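Local atomic coordinates of cupin type-2 domain-containing protein (Klebsiella pneumoniae subsp. pneumoniae MGH 78578, PDB entry 3H8U), a protein that is of unknown function but, as a member of the cupin family with a double-stranded beta-helix domain, probably binds a metal ion. Residues A[26-31]-A[50-55]. Residues are numbered along the deposited sequence; the frame is centred on the assembly and turned at random. Where two conformers were deposited one is given.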
loop_
_atom_site.group_PDB
_atom_site.type_symbol
_atom_site.label_atom_id
_atom_site.label_comp_id
_atom_site.label_asym_id
_atom_site.label_seq_id
_atom_site.Cartn_x
_atom_site.Cartn_y
_atom_site.Cartn_z
ATOM N N GLY A 26 -9.331 -21.699 7.650
ATOM C CA GLY A 26 -8.057 -22.413 7.580
ATOM C C GLY A 26 -7.008 -21.366 7.300
ATOM O O GLY A 26 -7.263 -20.205 7.548
ATOM N N GLU A 27 -5.857 -21.761 6.748
ATOM C CA GLU A 27 -4.736 -20.830 6.451
ATOM C C GLU A 27 -5.223 -19.589 5.663
ATOM O O GLU A 27 -6.051 -19.717 4.745
ATOM C CB GLU A 27 -3.620 -21.510 5.627
ATOM C CG GLU A 27 -3.070 -22.848 6.142
ATOM C CD GLU A 27 -2.263 -22.739 7.422
ATOM O OE1 GLU A 27 -2.319 -21.684 8.088
ATOM O OE2 GLU A 27 -1.562 -23.724 7.770
ATOM N N PRO A 28 -4.771 -18.381 6.059
ATOM C CA PRO A 28 -5.211 -17.208 5.281
ATOM C C PRO A 28 -4.994 -17.354 3.791
ATOM O O PRO A 28 -4.002 -17.956 3.378
ATOM C CB PRO A 28 -4.351 -16.070 5.836
ATOM C CG PRO A 28 -4.097 -16.462 7.233
ATOM C CD PRO A 28 -3.978 -17.988 7.236
ATOM N N ILE A 29 -5.919 -16.805 3.002
ATOM C CA ILE A 29 -5.891 -16.883 1.538
ATOM C C ILE A 29 -5.117 -15.712 0.920
ATOM O O ILE A 29 -5.348 -14.551 1.261
ATOM C CB ILE A 29 -7.334 -16.874 0.958
ATOM C CG1 ILE A 29 -8.048 -18.149 1.403
ATOM C CG2 ILE A 29 -7.309 -16.716 -0.607
ATOM C CD1 ILE A 29 -9.565 -18.081 1.324
ATOM N N ARG A 30 -4.202 -16.031 0.012
ATOM C CA ARG A 30 -3.471 -15.004 -0.698
ATOM C C ARG A 30 -4.358 -14.449 -1.821
ATOM O O ARG A 30 -4.392 -15.010 -2.943
ATOM C CB ARG A 30 -2.183 -15.606 -1.252
ATOM C CG ARG A 30 -1.290 -14.633 -1.978
ATOM C CD ARG A 30 -0.051 -15.332 -2.470
ATOM N NE ARG A 30 0.872 -14.439 -3.189
ATOM C CZ ARG A 30 1.001 -14.377 -4.510
ATOM N NH1 ARG A 30 0.281 -15.157 -5.301
ATOM N NH2 ARG A 30 1.873 -13.545 -5.054
ATOM N N SER A 31 -5.072 -13.372 -1.542
ATOM C CA SER A 31 -6.022 -12.861 -2.515
ATOM C C SER A 31 -5.320 -11.808 -3.395
ATOM O O SER A 31 -5.130 -10.661 -2.998
ATOM C CB SER A 31 -7.296 -12.305 -1.834
ATOM O OG SER A 31 -8.246 -11.812 -2.805
ATOM N N GLN A 50 -5.351 -16.228 13.982
ATOM C CA GLN A 50 -4.798 -16.746 12.732
ATOM C C GLN A 50 -3.480 -16.072 12.481
ATOM O O GLN A 50 -3.219 -14.972 13.013
ATOM C CB GLN A 50 -5.727 -16.510 11.545
ATOM C CG GLN A 50 -6.962 -17.346 11.599
ATOM C CD GLN A 50 -7.693 -17.404 10.283
ATOM O OE1 GLN A 50 -7.995 -16.382 9.696
ATOM N NE2 GLN A 50 -8.000 -18.616 9.817
ATOM N N GLU A 51 -2.640 -16.771 11.718
ATOM C CA GLU A 51 -1.297 -16.297 11.424
ATOM C C GLU A 51 -0.996 -16.166 9.939
ATOM O O GLU A 51 -1.457 -16.968 9.112
ATOM C CB GLU A 51 -0.265 -17.228 12.041
ATOM C CG GLU A 51 -0.223 -17.156 13.516
ATOM C CD GLU A 51 0.634 -18.244 14.131
ATOM O OE1 GLU A 51 1.546 -18.779 13.447
ATOM O OE2 GLU A 51 0.347 -18.567 15.297
ATOM N N ILE A 52 -0.211 -15.151 9.624
ATOM C CA ILE A 52 0.512 -15.070 8.367
ATOM C C ILE A 52 1.879 -15.742 8.631
ATOM O O ILE A 52 2.653 -15.228 9.415
ATOM C CB ILE A 52 0.715 -13.587 7.976
ATOM C CG1 ILE A 52 -0.623 -12.810 7.910
ATOM C CG2 ILE A 52 1.469 -13.471 6.674
ATOM C CD1 ILE A 52 -1.565 -13.245 6.835
ATOM N N ALA A 53 2.180 -16.871 8.002
ATOM C CA ALA A 53 3.430 -17.574 8.276
ATOM C C ALA A 53 4.642 -16.707 8.008
ATOM O O ALA A 53 4.667 -15.939 7.052
ATOM C CB ALA A 53 3.549 -18.840 7.461
ATOM N N SER A 54 5.629 -16.851 8.882
ATOM C CA SER A 54 6.868 -16.132 8.785
ATOM C C SER A 54 7.669 -16.638 7.591
ATOM O O SER A 54 7.779 -17.854 7.336
ATOM C CB SER A 54 7.676 -16.245 10.084
ATOM O OG SER A 54 7.012 -15.508 11.108
ATOM N N HIS A 55 8.205 -15.669 6.869
ATOM C CA HIS A 55 8.902 -15.912 5.634
ATOM C C HIS A 55 9.860 -14.761 5.322
ATOM O O HIS A 55 9.809 -13.691 5.929
ATOM C CB HIS A 55 7.908 -16.138 4.469
ATOM C CG HIS A 55 6.981 -14.993 4.180
ATOM N ND1 HIS A 55 5.935 -14.627 5.015
ATOM C CD2 HIS A 55 6.891 -14.182 3.098
ATOM C CE1 HIS A 55 5.273 -13.622 4.472
ATOM N NE2 HIS A 55 5.808 -13.353 3.294
#
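Pro-28 lays its ring against the start of strand 51-56, overlapping the carbonyl of Glu-51 and the end of the Ile-52 side chain. Its CG and CD both stand 3.3 Å from Glu-51 O, so one edge of the pyrrolidine rests on a backbone oxygen, while CB and CG each lie 4.1 Å from CD1 of Ile-52. The ring and the isoleucine chain meet at a slant, and the apolar overlap is confined to that terminal methyl. Ile-52 has its CB directed away from the loop; CG1 sits anti to its carbonyl carbon (chi1 -56°), and the further turn at chi2, -66°, swings CD1 back toward the proline. The side chain of this buried residue also touches Trp-44 and Trp-64, and Pro-28 lies over its CD1 methyl.

A polar approach lies beside this patch. Gln-50 stretches beyond CG in an extended chain that carries its amide to the loop, where NE2 comes within 2.9 Å of Gly-26 O. In the modelled conformer the same NE2 is hydrogen-bonded to Ser-24 O and OE1 accepts from the backbone N of His-47, which holds the amide at both ends. Farther along the strand, ND1 of His-55 donates to Ala-53 O at 2.7 Å; the His-x-His pair of His-55 and His-57 is consistent with the cupin metal-binding motif.

This small surface contact joins the loop between helix 17-20 and strand 31-35 to the start of strand 51-56 in the double-stranded beta-helix. Beyond Pro-28 the chain runs into strand 31-35, at the margin of one sheet beside strand 40-46, whereas strand 51-56 belongs to the other, between strands 97-101 and 121-122.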